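Local coordinates for purine catabolism protein pucG (Bacillus subtilis, PDB 3ISL) that catalyses the pyridoxal-phosphate-dependent transfer of an amino group from (S)-ureidoglycine to glyoxylate, giving oxalurate and glycine in purine catabolism, at residues Pro19-Pro24 and Gly368-Lys373; Thr164-Phe169 and Asn212-Asp217; Met309-Phe314 and Thr325-Pro330; Asp334-Arg339 and Ile350-Gly355; Asn375-Leu380 and Lys398-Ala403. All blocks are in the same frame, centred on the assembly; numbering follows the deposited sequence.

Interaction 1 of 5, residues Pro19-Pro24 and Gly368-Lys373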
# COMPACT_ATOMS: atom_id res chain seq x y z
N PRO A 19 -7.42 -9.03 9.74
CA PRO A 19 -6.30 -9.78 9.20
C PRO A 19 -5.92 -10.99 10.09
O PRO A 19 -5.95 -10.87 11.34
CB PRO A 19 -5.16 -8.74 9.21
CG PRO A 19 -5.54 -7.82 10.35
CD PRO A 19 -7.01 -7.72 10.29
N VAL A 20 -5.55 -12.11 9.44
CA VAL A 20 -5.23 -13.32 10.15
C VAL A 20 -3.72 -13.60 10.26
O VAL A 20 -2.89 -12.80 9.81
CB VAL A 20 -6.02 -14.53 9.54
CG1 VAL A 20 -7.54 -14.20 9.55
CG2 VAL A 20 -5.54 -14.84 8.09
N GLU A 21 -3.36 -14.72 10.85
CA GLU A 21 -1.94 -15.01 11.11
C GLU A 21 -1.30 -15.33 9.77
O GLU A 21 -1.95 -15.88 8.86
CB GLU A 21 -1.81 -16.25 11.99
CG GLU A 21 -2.18 -16.10 13.39
CD GLU A 21 -2.42 -17.42 14.04
OE1 GLU A 21 -1.79 -18.46 13.64
OE2 GLU A 21 -3.26 -17.43 14.95
N VAL A 22 -0.02 -14.99 9.65
CA VAL A 22 0.79 -15.24 8.45
C VAL A 22 1.60 -16.52 8.59
O VAL A 22 2.28 -16.72 9.66
CB VAL A 22 1.66 -14.02 8.25
CG1 VAL A 22 2.63 -14.18 7.09
CG2 VAL A 22 0.71 -12.85 7.94
N ASP A 23 1.63 -17.37 7.55
CA ASP A 23 2.52 -18.54 7.62
C ASP A 23 3.96 -18.08 7.96
O ASP A 23 4.44 -17.09 7.38
CB ASP A 23 2.54 -19.35 6.29
CG ASP A 23 3.24 -20.74 6.43
OD1 ASP A 23 4.45 -20.81 6.72
OD2 ASP A 23 2.60 -21.80 6.27
N PRO A 24 4.66 -18.80 8.86
CA PRO A 24 6.02 -18.55 9.20
C PRO A 24 6.95 -18.54 8.00
O PRO A 24 7.93 -17.79 8.02
CB PRO A 24 6.35 -19.71 10.15
CG PRO A 24 5.11 -19.85 10.90
CD PRO A 24 4.12 -19.87 9.73
N GLY A 368 -6.92 -19.31 5.92
CA GLY A 368 -5.51 -19.35 5.72
C GLY A 368 -4.76 -20.08 6.82
O GLY A 368 -5.18 -21.16 7.29
N TYR A 369 -3.65 -19.50 7.26
CA TYR A 369 -2.79 -20.17 8.24
C TYR A 369 -3.49 -20.31 9.60
O TYR A 369 -3.15 -21.19 10.38
CB TYR A 369 -1.50 -19.36 8.44
CG TYR A 369 -0.50 -20.15 9.27
CD1 TYR A 369 0.15 -21.29 8.73
CD2 TYR A 369 -0.26 -19.81 10.59
CE1 TYR A 369 1.03 -22.03 9.47
CE2 TYR A 369 0.63 -20.58 11.37
CZ TYR A 369 1.25 -21.70 10.80
OH TYR A 369 2.15 -22.44 11.56
N SER A 370 -4.40 -19.38 9.92
CA SER A 370 -5.28 -19.47 11.12
C SER A 370 -6.29 -20.65 11.09
O SER A 370 -6.88 -21.08 12.15
CB SER A 370 -6.05 -18.13 11.21
OG SER A 370 -5.20 -17.11 11.80
N CYS A 371 -6.52 -21.17 9.88
CA CYS A 371 -7.47 -22.26 9.69
C CYS A 371 -6.71 -23.56 9.97
O CYS A 371 -6.28 -24.26 9.02
CB CYS A 371 -8.04 -22.23 8.27
SG CYS A 371 -9.30 -23.47 8.02
N ARG A 372 -6.49 -23.86 11.25
CA ARG A 372 -5.72 -25.05 11.58
C ARG A 372 -6.20 -25.63 12.88
O ARG A 372 -6.78 -24.93 13.72
CB ARG A 372 -4.19 -24.81 11.55
CG ARG A 372 -3.62 -24.06 12.81
CD ARG A 372 -2.10 -23.74 12.56
NE ARG A 372 -1.51 -23.16 13.76
CZ ARG A 372 -1.53 -21.87 14.00
NH1 ARG A 372 -2.10 -21.09 13.07
NH2 ARG A 372 -0.93 -21.34 15.08
N LYS A 373 -6.01 -26.94 13.04
CA LYS A 373 -6.64 -27.62 14.18
C LYS A 373 -6.27 -27.05 15.53
O LYS A 373 -7.13 -26.95 16.39
CB LYS A 373 -6.33 -29.08 14.14
CG LYS A 373 -4.98 -29.48 14.75
CD LYS A 373 -4.74 -31.01 14.47
CE LYS A 373 -5.81 -31.78 15.20
NZ LYS A 373 -6.75 -30.67 15.65
O HOH W 1 -1.82 -19.29 16.71
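Tyr369 lays one face of its ring against Asp23 and Pro24, where helix 24-29 begins, and Glu21 passes near the ring's edge on its way to Arg372. Two CH-pi contacts share that face: Asp23 CA stands 4.0 Å from the ring centroid, and Pro24 CD sits over the phenol end, 3.6 Å from Tyr369 CZ. With CG anti to the backbone N (chi1 -171°), the ring is carried toward both residues. Asp23 OD2, paired with Arg25, approaches Tyr369 CD1. An alanine in place of Tyr369 would probably leave Asp23 CA and Pro24 CD without their aromatic partner and open a gap beside the helix start. The 3-10 turn at Tyr369 and Ser370 thus packs on the N-terminal loop of this class-V aminotransferase, between strand 361-365 and helix 373-389; Val20 lies about 6 Å, side chain to side chain, from Lys198, the cofactor-carrying lysine, not attached in this structure. Glu21 is gripped at both ends. Glu21 N donates almost straight to Ser370 OG, 3.2 Å away, an oxygen also bonded to Ile14 O. Glu21 OE1 takes a salt bridge from Arg372 NH1 (2.7 Å) on the syn side, near the guanidinium plane, and the same NH1 reaches back to Tyr369 O at 2.9 Å. A water joins Glu21 OE2 to Arg372 NH2, and OE2 also bonds to Ile14 N.

Interaction 2 of 5, residues Thr164-Phe169 and Asn212-Asp217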
# COMPACT_ATOMS: atom_id res chain seq x y z
N THR A 164 -23.93 -12.22 -21.73
CA THR A 164 -24.95 -12.07 -22.77
C THR A 164 -25.52 -10.65 -22.88
O THR A 164 -25.76 -10.19 -23.98
CB THR A 164 -26.10 -13.15 -22.72
OG1 THR A 164 -27.14 -12.73 -21.84
CG2 THR A 164 -25.61 -14.48 -22.27
N GLU A 165 -25.70 -9.96 -21.76
CA GLU A 165 -26.17 -8.57 -21.77
C GLU A 165 -25.05 -7.56 -21.97
O GLU A 165 -25.30 -6.34 -21.94
CB GLU A 165 -26.96 -8.23 -20.50
CG GLU A 165 -28.16 -9.15 -20.25
CD GLU A 165 -29.28 -8.96 -21.28
OE1 GLU A 165 -29.57 -7.82 -21.70
OE2 GLU A 165 -29.84 -9.97 -21.68
N ASP A 166 -23.82 -8.05 -22.14
CA ASP A 166 -22.67 -7.18 -22.40
C ASP A 166 -22.49 -6.17 -21.27
O ASP A 166 -22.21 -5.01 -21.50
CB ASP A 166 -22.78 -6.55 -23.82
CG ASP A 166 -21.41 -5.99 -24.35
OD1 ASP A 166 -20.30 -6.45 -23.93
OD2 ASP A 166 -21.51 -5.08 -25.22
N ALA A 167 -22.66 -6.64 -20.03
CA ALA A 167 -22.19 -5.91 -18.83
C ALA A 167 -20.84 -6.49 -18.32
O ALA A 167 -20.57 -7.70 -18.46
CB ALA A 167 -23.26 -5.98 -17.69
N LEU A 168 -20.02 -5.64 -17.66
CA LEU A 168 -18.83 -6.10 -16.99
C LEU A 168 -19.14 -6.59 -15.60
O LEU A 168 -19.72 -5.86 -14.81
CB LEU A 168 -17.75 -5.00 -16.94
CG LEU A 168 -17.56 -4.33 -18.30
CD1 LEU A 168 -16.73 -3.07 -18.04
CD2 LEU A 168 -16.82 -5.34 -19.26
N PHE A 169 -18.79 -7.83 -15.31
CA PHE A 169 -19.10 -8.38 -13.99
C PHE A 169 -17.84 -8.25 -13.13
O PHE A 169 -16.85 -8.90 -13.42
CB PHE A 169 -19.50 -9.86 -14.16
CG PHE A 169 -19.94 -10.56 -12.90
CD1 PHE A 169 -20.60 -9.89 -11.90
CD2 PHE A 169 -19.81 -11.93 -12.82
CE1 PHE A 169 -21.06 -10.54 -10.80
CE2 PHE A 169 -20.28 -12.63 -11.72
CZ PHE A 169 -20.93 -11.93 -10.71
N ASN A 212 -10.05 -9.45 -17.84
CA ASN A 212 -10.01 -9.96 -19.23
C ASN A 212 -9.91 -8.84 -20.25
O ASN A 212 -9.74 -7.67 -19.88
CB ASN A 212 -11.22 -10.91 -19.55
CG ASN A 212 -12.61 -10.22 -19.40
OD1 ASN A 212 -12.73 -9.01 -19.29
ND2 ASN A 212 -13.66 -11.03 -19.41
N GLU A 213 -10.01 -9.20 -21.53
CA GLU A 213 -9.87 -8.30 -22.69
C GLU A 213 -11.09 -7.36 -22.79
O GLU A 213 -10.94 -6.19 -23.16
CB GLU A 213 -9.63 -9.13 -23.97
CG GLU A 213 -10.17 -8.52 -25.28
CD GLU A 213 -9.76 -9.26 -26.64
OE1 GLU A 213 -9.26 -8.56 -27.56
OE2 GLU A 213 -9.95 -10.51 -26.78
N ARG A 214 -12.28 -7.85 -22.40
CA ARG A 214 -13.46 -6.95 -22.25
C ARG A 214 -13.14 -5.77 -21.34
O ARG A 214 -13.36 -4.62 -21.72
CB ARG A 214 -14.71 -7.68 -21.75
CG ARG A 214 -15.20 -8.80 -22.67
CD ARG A 214 -16.74 -8.79 -22.83
NE ARG A 214 -17.31 -9.17 -21.58
CZ ARG A 214 -18.37 -8.66 -21.00
NH1 ARG A 214 -19.12 -7.76 -21.59
NH2 ARG A 214 -18.71 -9.12 -19.81
N VAL A 215 -12.61 -6.06 -20.15
CA VAL A 215 -12.15 -5.01 -19.20
C VAL A 215 -10.99 -4.16 -19.76
O VAL A 215 -11.03 -2.92 -19.68
CB VAL A 215 -11.83 -5.52 -17.79
CG1 VAL A 215 -11.44 -4.34 -16.86
CG2 VAL A 215 -13.05 -6.18 -17.22
N ALA A 216 -10.02 -4.81 -20.38
CA ALA A 216 -8.82 -4.12 -20.85
C ALA A 216 -9.16 -3.14 -21.99
O ALA A 216 -8.70 -2.00 -21.99
CB ALA A 216 -7.66 -5.12 -21.27
N ASP A 217 -10.03 -3.54 -22.93
CA ASP A 217 -10.44 -2.59 -24.00
C ASP A 217 -11.16 -1.32 -23.49
O ASP A 217 -10.97 -0.24 -24.06
CB ASP A 217 -11.30 -3.31 -25.06
CG ASP A 217 -10.52 -4.40 -25.77
OD1 ASP A 217 -11.14 -5.21 -26.43
OD2 ASP A 217 -9.28 -4.48 -25.59
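The guanidinium of Arg214 has Leu168 CD2 over the centre of one face, 4.0 Å above the plane, and oxygens of the other segment at its edge. Ala167 O accepts from Arg214 NH2 at 2.7 Å; the bond is nearly straight (162°) and the acceptor lies close to the guanidinium plane, although the nitrogen itself stands above the carbonyl plane. Asp166 OD1 completes the edge with a salt bridge to Arg214 NH1 (2.9 Å), whose hydrogen bond is weak because the N-H points well off the oxygen. The Arg214 chain is bent at chi2 and chi3, and it and Leu168 slide past each other in opposite directions, with Arg214 CB 4.0 Å from Leu168 CD2. Asp190 is a second anionic partner of Arg214, reached by NH2; it also accepts from Phe169 N and Asn212 ND2 and so ties both segments together. On the helix side, Asn212 OD1 caps Val215 N at 3.1 Å. Asp166 has positive phi in a Schellman motif that ends helix 156-164. The contact therefore joins the N-terminus of helix 213-220 to the start of strand 168-172, the central strand of the seven-stranded mixed sheet in the large domain of a fold-type I aminotransferase.

Interaction 3 of 5, residues Met309-Phe314 and Thr325-Pro330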
# COMPACT_ATOMS: atom_id res chain seq x y z
N MET A 309 -21.26 -26.89 22.55
CA MET A 309 -21.22 -25.86 23.57
C MET A 309 -22.62 -25.25 23.87
O MET A 309 -22.76 -24.49 24.83
CB MET A 309 -20.23 -24.78 23.19
CG MET A 309 -19.78 -23.91 24.33
SD MET A 309 -18.49 -22.85 23.72
CE MET A 309 -18.56 -21.37 24.65
N GLY A 310 -23.63 -25.55 23.05
CA GLY A 310 -25.01 -25.06 23.31
C GLY A 310 -25.26 -23.70 22.66
O GLY A 310 -26.27 -23.04 22.95
N LEU A 311 -24.36 -23.28 21.77
CA LEU A 311 -24.52 -22.02 21.04
C LEU A 311 -25.20 -22.21 19.67
O LEU A 311 -25.17 -23.29 19.10
CB LEU A 311 -23.16 -21.27 20.88
CG LEU A 311 -22.47 -20.81 22.17
CD1 LEU A 311 -21.05 -20.40 21.94
CD2 LEU A 311 -23.19 -19.71 22.87
N ARG A 312 -25.80 -21.15 19.15
CA ARG A 312 -26.45 -21.21 17.82
C ARG A 312 -25.72 -20.35 16.78
O ARG A 312 -25.14 -19.31 17.12
CB ARG A 312 -27.90 -20.76 17.90
CG ARG A 312 -28.55 -20.93 19.29
CD ARG A 312 -29.97 -21.41 19.19
NE ARG A 312 -30.00 -22.85 19.47
CZ ARG A 312 -30.99 -23.67 19.15
NH1 ARG A 312 -32.10 -23.23 18.53
NH2 ARG A 312 -30.88 -24.96 19.46
N LEU A 313 -25.77 -20.76 15.52
CA LEU A 313 -25.24 -19.91 14.45
C LEU A 313 -26.31 -18.94 13.91
O LEU A 313 -27.48 -19.28 13.83
CB LEU A 313 -24.68 -20.78 13.31
CG LEU A 313 -23.56 -21.75 13.74
CD1 LEU A 313 -22.97 -22.49 12.51
CD2 LEU A 313 -22.46 -21.03 14.50
N PHE A 314 -25.88 -17.73 13.58
CA PHE A 314 -26.70 -16.80 12.81
C PHE A 314 -26.73 -17.18 11.34
O PHE A 314 -25.72 -17.70 10.78
CB PHE A 314 -26.09 -15.40 12.95
CG PHE A 314 -26.65 -14.36 11.98
CD1 PHE A 314 -27.89 -13.80 12.21
CD2 PHE A 314 -25.90 -13.94 10.89
CE1 PHE A 314 -28.42 -12.81 11.31
CE2 PHE A 314 -26.40 -12.96 10.00
CZ PHE A 314 -27.65 -12.40 10.20
N THR A 325 -17.78 -18.00 10.67
CA THR A 325 -18.82 -18.66 11.41
C THR A 325 -19.37 -17.64 12.39
O THR A 325 -18.61 -17.08 13.18
CB THR A 325 -18.19 -19.86 12.16
OG1 THR A 325 -17.87 -20.80 11.15
CG2 THR A 325 -19.23 -20.54 13.17
N CYS A 326 -20.66 -17.34 12.25
CA CYS A 326 -21.30 -16.26 13.00
C CYS A 326 -22.04 -16.91 14.16
O CYS A 326 -23.01 -17.65 13.95
CB CYS A 326 -22.32 -15.49 12.11
SG CYS A 326 -21.58 -14.76 10.66
N VAL A 327 -21.57 -16.63 15.38
CA VAL A 327 -22.10 -17.28 16.56
C VAL A 327 -23.00 -16.28 17.26
O VAL A 327 -22.57 -15.15 17.51
CB VAL A 327 -20.98 -17.73 17.51
CG1 VAL A 327 -21.55 -18.43 18.81
CG2 VAL A 327 -19.98 -18.64 16.77
N GLU A 328 -24.22 -16.71 17.60
CA GLU A 328 -25.20 -15.85 18.26
C GLU A 328 -24.78 -15.63 19.70
O GLU A 328 -24.50 -16.60 20.44
CB GLU A 328 -26.65 -16.42 18.13
CG GLU A 328 -27.29 -16.10 16.75
CD GLU A 328 -28.67 -16.73 16.48
OE1 GLU A 328 -29.23 -16.41 15.38
OE2 GLU A 328 -29.20 -17.50 17.33
N ILE A 329 -24.70 -14.35 20.09
CA ILE A 329 -24.48 -13.94 21.47
C ILE A 329 -25.76 -14.21 22.28
O ILE A 329 -26.81 -13.65 22.03
CB ILE A 329 -24.04 -12.45 21.58
CG1 ILE A 329 -22.74 -12.22 20.77
CG2 ILE A 329 -23.90 -12.01 23.07
CD1 ILE A 329 -22.43 -10.74 20.45
N PRO A 330 -25.66 -15.08 23.26
CA PRO A 330 -26.86 -15.41 24.09
C PRO A 330 -27.38 -14.20 24.88
O PRO A 330 -26.59 -13.31 25.25
CB PRO A 330 -26.34 -16.47 25.05
CG PRO A 330 -24.91 -16.86 24.53
CD PRO A 330 -24.41 -15.71 23.74
O HOH W 2 -25.93 -18.99 20.76
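Leu313 and Val327 face each other in a single beta bridge, their CA atoms 4.6 Å apart, with a backbone hydrogen bond to either side. Glu328 N donates to Arg312 O at 2.8 Å, nearly along the C=O axis, and Phe314 N donates to Cys326 O at 2.9 Å from above the carbonyl plane. That same Cys326 O is touched by Leu313 CA in a CA-H...O contact. The side chains close round this bridge. Leu313 CD2 comes within 3.5 Å of Thr325 CG2 and also rests on Val327 CG2. Leu311 splits its two methyls, CD1 meeting Val327 CG1 at 3.7 Å and CD2 meeting Pro330 CG. On the other face of the strand, Phe314 CB packs on Cys326 CB (3.9 Å), and the extended chain of Glu328 runs alongside the 312-314 backbone, putting OE2 3.6 Å from Arg312 CB; the charged ends of Arg312 and Glu328 do not meet. Further along, a water accepts from Arg312 N and donates to Glu328 O, linking the backbones beyond the direct bonds. Behind these residues, Leu311, Leu313 and Val327 rest on Ile306 of helix 288-308, and Trp362 of strand 361-365 touches Val327 and Pro330. The Schellman motif at Gly310 ends that helix and turns the chain to run beside strand 324-328, on the edge away from strand 361-365 in the small two-stranded sheet of the C-terminal domain.

Interaction 4 of 5, residues Asp334-Arg339 and Ile350-Gly355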
# COMPACT_ATOMS: atom_id res chain seq x y z
N ASP A 334 -22.71 -9.76 27.63
CA ASP A 334 -22.12 -8.62 26.97
C ASP A 334 -21.05 -9.18 26.01
O ASP A 334 -20.04 -9.71 26.43
CB ASP A 334 -21.54 -7.66 28.03
CG ASP A 334 -20.71 -6.52 27.41
OD1 ASP A 334 -20.45 -6.54 26.19
OD2 ASP A 334 -20.32 -5.61 28.18
N GLY A 335 -21.34 -9.10 24.72
CA GLY A 335 -20.49 -9.70 23.70
C GLY A 335 -19.14 -9.01 23.60
O GLY A 335 -18.12 -9.64 23.23
N GLU A 336 -19.12 -7.72 23.92
CA GLU A 336 -17.86 -6.99 23.90
C GLU A 336 -16.97 -7.44 25.07
O GLU A 336 -15.76 -7.49 24.94
CB GLU A 336 -18.12 -5.48 23.92
CG GLU A 336 -17.07 -4.62 23.15
CD GLU A 336 -16.82 -5.11 21.68
OE1 GLU A 336 -17.75 -5.66 21.05
OE2 GLU A 336 -15.67 -4.94 21.17
N SER A 337 -17.61 -7.75 26.22
CA SER A 337 -16.87 -8.10 27.43
C SER A 337 -16.22 -9.44 27.15
O SER A 337 -15.05 -9.63 27.52
CB SER A 337 -17.79 -8.21 28.65
OG SER A 337 -17.17 -8.85 29.75
N VAL A 338 -16.98 -10.34 26.50
CA VAL A 338 -16.46 -11.66 26.11
C VAL A 338 -15.29 -11.57 25.17
O VAL A 338 -14.31 -12.26 25.37
CB VAL A 338 -17.53 -12.58 25.52
CG1 VAL A 338 -16.83 -13.76 24.82
CG2 VAL A 338 -18.53 -13.06 26.69
N ARG A 339 -15.37 -10.68 24.19
CA ARG A 339 -14.30 -10.51 23.20
C ARG A 339 -13.02 -9.93 23.83
O ARG A 339 -11.88 -10.40 23.53
CB ARG A 339 -14.80 -9.70 22.00
CG ARG A 339 -13.68 -9.21 21.08
CD ARG A 339 -14.23 -8.41 19.88
NE ARG A 339 -14.19 -6.99 20.24
CZ ARG A 339 -13.10 -6.24 20.16
NH1 ARG A 339 -11.97 -6.77 19.67
NH2 ARG A 339 -13.14 -4.97 20.56
N ILE A 350 -11.25 -12.79 18.32
CA ILE A 350 -12.47 -12.96 17.50
C ILE A 350 -13.08 -11.59 17.23
O ILE A 350 -12.75 -10.61 17.88
CB ILE A 350 -13.55 -13.94 18.13
CG1 ILE A 350 -14.21 -13.31 19.37
CG2 ILE A 350 -12.90 -15.37 18.33
CD1 ILE A 350 -15.31 -14.27 20.13
N ALA A 351 -13.97 -11.53 16.25
CA ALA A 351 -14.53 -10.25 15.80
C ALA A 351 -15.90 -10.00 16.40
O ALA A 351 -16.69 -10.93 16.56
CB ALA A 351 -14.57 -10.25 14.28
N SER A 352 -16.19 -8.75 16.75
CA SER A 352 -17.56 -8.35 17.04
C SER A 352 -18.19 -7.91 15.73
O SER A 352 -17.57 -8.01 14.67
CB SER A 352 -17.61 -7.18 18.04
OG SER A 352 -17.62 -7.64 19.39
N SER A 353 -19.43 -7.44 15.79
CA SER A 353 -20.07 -6.77 14.67
C SER A 353 -20.34 -5.32 15.03
O SER A 353 -20.65 -5.00 16.20
CB SER A 353 -21.38 -7.45 14.35
OG SER A 353 -21.14 -8.71 13.77
N PHE A 354 -20.22 -4.44 14.04
CA PHE A 354 -20.63 -3.05 14.23
C PHE A 354 -21.71 -2.72 13.19
O PHE A 354 -21.76 -3.35 12.11
CB PHE A 354 -19.40 -2.11 14.26
CG PHE A 354 -18.51 -2.35 15.47
CD1 PHE A 354 -18.91 -1.90 16.76
CD2 PHE A 354 -17.29 -3.06 15.36
CE1 PHE A 354 -18.09 -2.14 17.92
CE2 PHE A 354 -16.47 -3.32 16.50
CZ PHE A 354 -16.87 -2.86 17.78
N GLY A 355 -22.64 -1.81 13.50
CA GLY A 355 -23.78 -1.64 12.57
C GLY A 355 -24.90 -2.59 12.96
O GLY A 355 -24.98 -2.98 14.11
O HOH W 3 -11.12 -11.44 21.27
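Ser352 OG donates to Glu336 OE1 at 2.6 Å, on the syn side of the carboxylate, and this short bond marks the tight part of the contact. The other oxygen of the acid is held just as closely from within its own helix: Arg339 NE and NH2 both reach Glu336 OE2, NH2 at 2.6 Å, side-on and with the oxygen in the guanidinium plane. Chi2 of Glu336, at 51°, bends the chain and swings CD back toward Arg339. An alanine in place of Glu336 would probably leave Ser352 OG without its acceptor and the Arg339 guanidinium without its counter-charge, free to turn. Arg339 CD also lies 3.3 Å from Ile350 O. Together these pairs fasten the first turn of helix 335-346, N-capped by Asp334 through weak bonds, to the chain between strands 348-349 and 361-365 in the C-terminal domain of this fold-type I enzyme. Trp362 backs the joint, bonding to Gly335 O and touching Ile350. The Phe354 end is loose and exposed, bringing only Phe354 CZ near Glu336 OE2, at 4.2 Å. At buried Ile350 a water bridges the backbones, donating to Arg339 O and accepting from Ile350 N, while Arg339 CG stands 4.5 Å from Ile350 CG1.

Interaction 5 of 5, residues Asn375-Leu380 and Lys398-Ala403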
# COMPACT_ATOMS: atom_id res chain seq x y z
N ASN A 375 -5.65 -23.93 16.40
CA ASN A 375 -6.36 -22.65 16.60
C ASN A 375 -7.86 -22.94 16.80
O ASN A 375 -8.55 -22.34 17.65
CB ASN A 375 -6.20 -21.74 15.38
CG ASN A 375 -5.07 -20.85 15.47
OD1 ASN A 375 -5.06 -19.77 14.82
ND2 ASN A 375 -4.09 -21.23 16.26
N VAL A 376 -8.38 -23.90 16.03
CA VAL A 376 -9.76 -24.26 16.22
C VAL A 376 -9.98 -24.82 17.62
O VAL A 376 -10.89 -24.44 18.31
CB VAL A 376 -10.21 -25.26 15.15
CG1 VAL A 376 -11.48 -25.93 15.63
CG2 VAL A 376 -10.50 -24.49 13.85
N LEU A 377 -9.11 -25.70 18.08
CA LEU A 377 -9.21 -26.19 19.47
C LEU A 377 -9.04 -25.07 20.52
O LEU A 377 -9.81 -25.00 21.49
CB LEU A 377 -8.16 -27.30 19.70
CG LEU A 377 -8.46 -28.79 19.45
CD1 LEU A 377 -9.83 -29.20 18.95
CD2 LEU A 377 -7.34 -29.60 18.81
N PHE A 378 -8.07 -24.18 20.35
CA PHE A 378 -7.83 -23.14 21.37
C PHE A 378 -8.95 -22.12 21.42
O PHE A 378 -9.30 -21.63 22.51
CB PHE A 378 -6.47 -22.48 21.12
CG PHE A 378 -5.93 -21.59 22.27
CD1 PHE A 378 -6.27 -21.80 23.62
CD2 PHE A 378 -5.00 -20.55 21.98
CE1 PHE A 378 -5.71 -20.96 24.63
CE2 PHE A 378 -4.45 -19.73 23.01
CZ PHE A 378 -4.81 -19.95 24.31
N VAL A 379 -9.51 -21.76 20.28
CA VAL A 379 -10.56 -20.76 20.28
C VAL A 379 -11.80 -21.32 21.00
O VAL A 379 -12.51 -20.57 21.72
CB VAL A 379 -10.89 -20.22 18.85
CG1 VAL A 379 -11.75 -21.25 18.08
CG2 VAL A 379 -11.64 -18.85 18.95
N LEU A 380 -12.08 -22.62 20.84
CA LEU A 380 -13.25 -23.22 21.55
C LEU A 380 -12.95 -23.31 23.05
O LEU A 380 -13.82 -23.04 23.89
CB LEU A 380 -13.62 -24.61 21.02
CG LEU A 380 -14.06 -24.68 19.56
CD1 LEU A 380 -13.90 -26.10 19.09
CD2 LEU A 380 -15.52 -24.24 19.47
N LYS A 398 -17.77 -30.39 26.63
CA LYS A 398 -18.52 -30.91 25.44
C LYS A 398 -17.98 -30.33 24.14
O LYS A 398 -17.83 -31.06 23.15
CB LYS A 398 -20.07 -30.77 25.54
CG LYS A 398 -20.70 -31.48 26.77
CD LYS A 398 -21.19 -32.97 26.60
CE LYS A 398 -20.21 -34.00 25.97
NZ LYS A 398 -18.88 -34.33 26.66
N ALA A 399 -17.67 -29.03 24.15
CA ALA A 399 -17.10 -28.36 22.97
C ALA A 399 -15.88 -29.14 22.44
O ALA A 399 -15.91 -29.66 21.31
CB ALA A 399 -16.74 -26.92 23.27
N LEU A 400 -14.85 -29.31 23.27
CA LEU A 400 -13.62 -30.00 22.77
C LEU A 400 -13.79 -31.45 22.29
O LEU A 400 -13.25 -31.84 21.24
CB LEU A 400 -12.50 -29.92 23.80
CG LEU A 400 -12.15 -28.45 24.02
CD1 LEU A 400 -10.94 -28.31 24.91
CD2 LEU A 400 -11.85 -27.87 22.69
N GLN A 401 -14.55 -32.25 23.04
CA GLN A 401 -14.76 -33.65 22.64
C GLN A 401 -15.42 -33.68 21.25
O GLN A 401 -15.10 -34.55 20.41
CB GLN A 401 -15.64 -34.41 23.67
CG GLN A 401 -14.99 -34.47 25.06
CD GLN A 401 -13.48 -34.86 25.00
OE1 GLN A 401 -13.11 -35.87 24.39
NE2 GLN A 401 -12.61 -34.05 25.65
N ALA A 402 -16.32 -32.74 21.01
CA ALA A 402 -16.98 -32.75 19.73
C ALA A 402 -16.07 -32.28 18.58
O ALA A 402 -16.09 -32.89 17.51
CB ALA A 402 -18.40 -32.08 19.77
N ALA A 403 -15.21 -31.27 18.80
CA ALA A 403 -14.24 -30.93 17.75
C ALA A 403 -13.23 -32.06 17.61
O ALA A 403 -12.89 -32.40 16.51
CB ALA A 403 -13.54 -29.58 18.05
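Leu377 is the first residue of helix segment 375-380 to make a real contact with 398-403, and it does so with both backbone and side chain. Its carbonyl oxygen lies 3.7 Å from Leu400 CD2, while its CD1 methyl reaches Ala403 CB at 3.8 Å and stands more distantly beside Leu400 CD2. Chi2 of Leu377 is near 0°, an eclipsed value, so the exact placing of its methyls deserves some caution. The same side chain also touches Leu404 and Tyr407 further along helix 398-408. One turn on, Leu380 points at the partner helix, its CG anti to the carbonyl carbon (chi1 -63°). Leu380 CD1 meets Ala403 CB at 3.6 Å, the closest approach of the two segments. Nearer the backbone, Leu380 CB faces Leu400 CD2 at 4.1 Å and Ala399 CB at 4.5 Å. Leu400 CD2 thus enters between Leu377 and Leu380, and Ala403 CB is shared by the CD1 methyls of those two leucines. The segment axes run antiparallel at 164° and approach to 9.8 Å. Leu302 and Ile306 of helix 288-308 back Leu380. With no hydrogen bond or charge pair across it, this contact between the two C-terminal helices rests on the fit of leucine methyls and small alanines, and so probably depends on shape and on the exclusion of water.

In the fold
Interactions 3, 4 and 5 cluster and touch one another: Ile329 packs on Gly335, Met309 on Ala399, and Ile350 on Val379. Helix 288-308 and strand 361-365 serve as common backing, the helix for interactions 3 and 5, the strand for 3 and 4. Interaction 1 adjoins interaction 5 through Ser370 and Asn375 and is the one of the five whose segments also pack on the second subunit. Interaction 2 lies alone beyond the chain's centre, about 46 Å from interaction 5 between centres. Burial alone does not set the chemistry: 5 is purely apolar, whereas 2, also buried, centres on an arginine; partly buried 1, 3 and 4 include water bridges.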